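PDB 2DV6: nitrite reductase from Hyphomicrobium denitrificans, which probably reduces nitrite to nitric oxide with electrons from cytochrome c, working through bound copper ions in denitrification. Local coordinates for residues Ile166-Val171 with Val205-Lys210; Leu216-Val221 with Gln237-Glu242. One frame throughout, in Å; residues are numbered along the deposited sequence.

Contact 1 (Ile166-Val171 with Val205-Lys210); sequences IDLETV and VELHLK
Leu207 reaches across to both Ile166 and Leu168, in a pair of parallel strands whose two faces differ sharply. On the apolar face, Leu207 has CG anti to its backbone N (chi1 178°), and the second torsion, near 95°, turns CD1 toward the neighbouring strand. There CD1 lies 3.7 Å from Leu168 CD1, the two leucines crossing at about a right angle, and also against Ile166 CG2. Toward the start of both segments, Ile166 CD1 meets Val205 CG1 at 3.6 Å. Beneath this packing runs an unbroken parallel ladder of five backbone bonds, in which Ile166 N, Leu168 N and Thr170 N donate to Glu206 O, His208 O and Lys210 O, while His208 N and Lys210 N donate back to Ile166 O and Leu168 O; the shortest, His208 N to Ile166 O, is 2.7 Å.

The other face is polar, and its outer part is looser. Asp167 has its stronger partner in Arg165, and its OD1 forms only a long salt bridge of 3.8 Å with Lys210 NZ. A water bonded to Asp167 OD1, His208 O and Lys210 NZ fills in this weak pairing. The buried His208 is gripped more firmly. Its NE2 donates to Glu206 OE1 at 2.7 Å, with the carboxylate oxygen in the ring plane and approached on its anti side, while ND1 is bonded to Glu243. A phenylalanine at His208 would probably leave the Glu206 and Glu243 carboxylates without these ring partners and the ring itself free to tilt. The leucine face looks inward, with Ile166 and Val205 packing on strand 197-200 of the facing sheet, as expected of the Greek-key beta-sandwich of a cupredoxin domain.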
# COMPACT_ATOMS: atom_id res chain seq x y z
N ILE A 166 -13.44 52.37 19.71
CA ILE A 166 -12.51 51.26 19.69
C ILE A 166 -11.86 51.15 18.34
O ILE A 166 -12.52 51.23 17.29
CB ILE A 166 -13.20 49.93 20.10
CG1 ILE A 166 -13.69 50.03 21.54
CG2 ILE A 166 -12.25 48.74 19.92
CD1 ILE A 166 -14.67 48.92 21.96
N ASP A 167 -10.55 50.95 18.37
CA ASP A 167 -9.76 50.63 17.19
C ASP A 167 -9.30 49.18 17.22
O ASP A 167 -8.80 48.71 18.25
CB ASP A 167 -8.52 51.52 17.15
CG ASP A 167 -8.84 52.96 16.72
OD1 ASP A 167 -8.87 53.22 15.47
OD2 ASP A 167 -9.02 53.81 17.62
N LEU A 168 -9.48 48.48 16.09
CA LEU A 168 -8.93 47.14 15.86
C LEU A 168 -8.24 47.16 14.53
O LEU A 168 -8.70 47.80 13.57
CB LEU A 168 -10.03 46.09 15.84
CG LEU A 168 -10.80 45.83 17.14
CD1 LEU A 168 -11.88 44.81 16.86
CD2 LEU A 168 -9.83 45.35 18.20
N GLU A 169 -7.10 46.48 14.48
CA GLU A 169 -6.40 46.28 13.23
C GLU A 169 -6.30 44.76 13.01
O GLU A 169 -6.05 44.03 13.99
CB GLU A 169 -5.00 46.84 13.37
CG GLU A 169 -4.28 46.89 12.09
CD GLU A 169 -2.79 47.24 12.27
OE1 GLU A 169 -2.14 47.43 11.24
OE2 GLU A 169 -2.29 47.32 13.43
N THR A 170 -6.51 44.30 11.78
CA THR A 170 -6.36 42.87 11.46
C THR A 170 -5.05 42.65 10.74
O THR A 170 -4.78 43.27 9.71
CB THR A 170 -7.56 42.30 10.67
OG1 THR A 170 -7.75 43.07 9.46
CG2 THR A 170 -8.82 42.42 11.52
N VAL A 171 -4.17 41.85 11.36
CA VAL A 171 -2.85 41.59 10.80
C VAL A 171 -2.54 40.10 10.71
O VAL A 171 -2.73 39.37 11.67
CB VAL A 171 -1.68 42.47 11.49
CG1 VAL A 171 -2.14 43.25 12.64
CG2 VAL A 171 -0.49 41.67 11.89
N VAL A 205 -20.72 51.89 21.09
CA VAL A 205 -19.37 51.60 20.67
C VAL A 205 -19.22 52.06 19.26
O VAL A 205 -20.06 51.77 18.40
CB VAL A 205 -19.05 50.08 20.74
CG1 VAL A 205 -17.68 49.79 20.10
CG2 VAL A 205 -19.11 49.57 22.18
N GLU A 206 -18.14 52.80 19.01
CA GLU A 206 -17.85 53.19 17.66
C GLU A 206 -16.59 52.45 17.28
O GLU A 206 -15.51 52.77 17.76
CB GLU A 206 -17.67 54.70 17.55
CG GLU A 206 -17.41 55.17 16.13
CD GLU A 206 -17.13 56.68 16.06
OE1 GLU A 206 -15.98 57.06 15.75
OE2 GLU A 206 -18.06 57.48 16.34
N LEU A 207 -16.73 51.45 16.44
CA LEU A 207 -15.61 50.59 16.08
C LEU A 207 -14.94 51.05 14.79
O LEU A 207 -15.59 51.18 13.77
CB LEU A 207 -16.08 49.14 15.96
CG LEU A 207 -14.87 48.30 15.54
CD1 LEU A 207 -14.20 47.69 16.76
CD2 LEU A 207 -15.25 47.30 14.55
N HIS A 208 -13.63 51.27 14.84
CA HIS A 208 -12.87 51.45 13.61
C HIS A 208 -11.99 50.24 13.38
O HIS A 208 -11.02 50.00 14.11
CB HIS A 208 -12.02 52.74 13.63
CG HIS A 208 -12.85 53.97 13.80
ND1 HIS A 208 -12.95 54.93 12.82
CD2 HIS A 208 -13.64 54.39 14.82
CE1 HIS A 208 -13.76 55.89 13.23
NE2 HIS A 208 -14.19 55.59 14.44
N LEU A 209 -12.35 49.49 12.34
CA LEU A 209 -11.60 48.30 11.96
C LEU A 209 -10.75 48.56 10.74
O LEU A 209 -11.30 48.81 9.65
CB LEU A 209 -12.55 47.11 11.69
CG LEU A 209 -11.85 45.71 11.57
CD1 LEU A 209 -12.88 44.61 11.56
CD2 LEU A 209 -11.07 45.58 10.31
N LYS A 210 -9.43 48.48 10.91
CA LYS A 210 -8.49 48.61 9.78
C LYS A 210 -7.89 47.25 9.39
O LYS A 210 -7.46 46.48 10.25
CB LYS A 210 -7.36 49.58 10.13
CG LYS A 210 -7.82 51.04 10.35
CD LYS A 210 -6.62 52.02 10.33
CE LYS A 210 -7.04 53.48 10.52
NZ LYS A 210 -7.54 53.74 11.92
O HOH W 1 -8.60 51.26 13.77

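Contact 2 (Leu216-Val221 with Gln237-Glu242); sequences LMVHSV and QTDPGE. With CU (copper (II) ion), chain G.
The loop carrying the first ligand of a type 1 copper site, His219, is pinned to a second loop through Thr238. The two residues form a single antiparallel hydrogen-bonded pair: Thr238 N donates to His219 O at 2.8 Å, and His219 N returns a longer bond to Thr238 O at 3.2 Å. With its backbone held on one side, His219 turns its side chain to the other. CG stands anti to the carbonyl carbon (chi1 -59°), and ND1 binds the copper at 2.1 Å. Cys260, His268 and Met273 complete the metal site. Glu172 accepts a bond from NE2 at the far side of the imidazole, a second-shell contact that, with the copper bond at ND1, fixes the rotation of the ring and would probably make it a stronger donor to the metal.

Val218 lies across the opposing carbonyl, its CB 3.3 Å from Thr238 O, which also accepts from Asn211 ND2. Val218 CG1 runs alongside Asp239, 3.9 Å from Asp239 OD2. Just past the paired residues, the Pro240 ring sets CG 3.7 Å from Met217 O, another acceptor for Asn211 ND2. The chain then reverses in a type II beta turn closed by Glu242 N to Asp239 O at 3.0 Å, with Gly241 at the positive phi (90°) that the turn requires. Ser220 OG bonds to Thr262. Around the paired loops, Thr238 and Val221 rest on strand 204-211, Met217 and Val221 pack on strand 181-188, and Arg87 of the second subunit touches Met217.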
# COMPACT_ATOMS: atom_id res chain seq x y z
N LEU A 216 -3.57 39.24 2.97
CA LEU A 216 -4.11 38.60 1.77
C LEU A 216 -5.63 38.56 1.82
O LEU A 216 -6.28 38.53 0.77
CB LEU A 216 -3.60 37.17 1.60
CG LEU A 216 -2.09 36.95 1.42
CD1 LEU A 216 -1.77 35.49 1.11
CD2 LEU A 216 -1.54 37.85 0.33
N MET A 217 -6.18 38.49 3.02
CA MET A 217 -7.58 38.11 3.17
C MET A 217 -8.38 39.33 3.58
O MET A 217 -7.85 40.22 4.24
CB MET A 217 -7.76 37.03 4.27
CG MET A 217 -6.88 35.81 4.10
SD MET A 217 -7.17 35.06 2.47
CE MET A 217 -6.00 33.67 2.53
N VAL A 218 -9.66 39.35 3.25
CA VAL A 218 -10.53 40.22 4.00
C VAL A 218 -10.75 39.73 5.43
O VAL A 218 -10.68 38.52 5.70
CB VAL A 218 -11.84 40.67 3.25
CG1 VAL A 218 -11.83 40.34 1.76
CG2 VAL A 218 -13.15 40.38 4.00
N HIS A 219 -10.94 40.68 6.36
CA HIS A 219 -11.21 40.36 7.76
C HIS A 219 -12.38 41.25 8.25
O HIS A 219 -12.73 42.23 7.60
CB HIS A 219 -9.97 40.50 8.66
CG HIS A 219 -8.81 39.64 8.25
ND1 HIS A 219 -8.74 38.29 8.53
CD2 HIS A 219 -7.68 39.94 7.58
CE1 HIS A 219 -7.61 37.79 8.06
NE2 HIS A 219 -6.95 38.77 7.46
N SER A 220 -13.01 40.84 9.35
CA SER A 220 -14.17 41.52 9.90
C SER A 220 -14.19 41.20 11.37
O SER A 220 -13.20 40.67 11.90
CB SER A 220 -15.45 40.99 9.26
OG SER A 220 -15.50 39.59 9.37
N VAL A 221 -15.31 41.49 12.01
CA VAL A 221 -15.52 41.17 13.42
C VAL A 221 -17.02 40.97 13.70
O VAL A 221 -17.85 41.69 13.18
CB VAL A 221 -14.88 42.25 14.37
CG1 VAL A 221 -15.50 43.70 14.11
CG2 VAL A 221 -15.06 41.84 15.84
N GLN A 237 -16.87 43.77 6.85
CA GLN A 237 -16.05 43.04 5.88
C GLN A 237 -15.06 44.03 5.29
O GLN A 237 -15.47 44.91 4.54
CB GLN A 237 -16.90 42.40 4.77
CG GLN A 237 -17.96 41.38 5.30
CD GLN A 237 -17.29 40.23 6.11
OE1 GLN A 237 -17.72 39.90 7.24
NE2 GLN A 237 -16.24 39.66 5.55
N THR A 238 -13.78 43.92 5.64
CA THR A 238 -12.79 44.98 5.37
C THR A 238 -11.67 44.47 4.46
O THR A 238 -10.98 43.50 4.80
CB THR A 238 -12.21 45.53 6.70
OG1 THR A 238 -13.29 45.79 7.60
CG2 THR A 238 -11.45 46.80 6.52
N ASP A 239 -11.51 45.10 3.29
CA ASP A 239 -10.45 44.76 2.35
C ASP A 239 -9.06 45.16 2.89
O ASP A 239 -8.94 46.12 3.65
CB ASP A 239 -10.65 45.49 1.03
CG ASP A 239 -11.90 45.03 0.25
OD1 ASP A 239 -12.31 45.80 -0.64
OD2 ASP A 239 -12.47 43.92 0.49
N PRO A 240 -8.00 44.43 2.48
CA PRO A 240 -6.62 44.86 2.81
C PRO A 240 -6.37 46.35 2.46
O PRO A 240 -6.68 46.78 1.36
CB PRO A 240 -5.75 43.95 1.92
CG PRO A 240 -6.63 42.67 1.75
CD PRO A 240 -8.05 43.17 1.70
N GLY A 241 -5.84 47.11 3.40
CA GLY A 241 -5.55 48.52 3.18
C GLY A 241 -6.69 49.47 3.52
O GLY A 241 -6.53 50.68 3.43
N GLU A 242 -7.85 48.92 3.89
CA GLU A 242 -9.08 49.73 4.04
C GLU A 242 -9.55 49.78 5.50
O GLU A 242 -8.96 49.12 6.39
CB GLU A 242 -10.17 49.20 3.10
CG GLU A 242 -9.81 49.25 1.60
CD GLU A 242 -9.52 50.69 1.12
OE1 GLU A 242 -8.58 50.85 0.31
OE2 GLU A 242 -10.20 51.66 1.58
CU CU G . -10.34 37.34 9.59

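In the fold
Contact 1 comes first along the chain and contact 2 follows, all four segments belonging to one cupredoxin domain of this multicopper oxidase relative. Their centres are 11 Å apart. Strand 204-211 joins them: its neighbour in the sheet is strand 163-178, and its chain runs on into the loop of residues 216-221, while residues 237-242 lead into strand 243-249 on its other side. The contacts also touch directly, Thr170 OG1 lying 3.5 Å from His219 CB and Leu209 CD2 3.5 Å from Thr238 OG1. The pair illustrates the cupredoxin principle that a regular sheet provides the footing, while here the loops and short helix at its end supply the copper ligands.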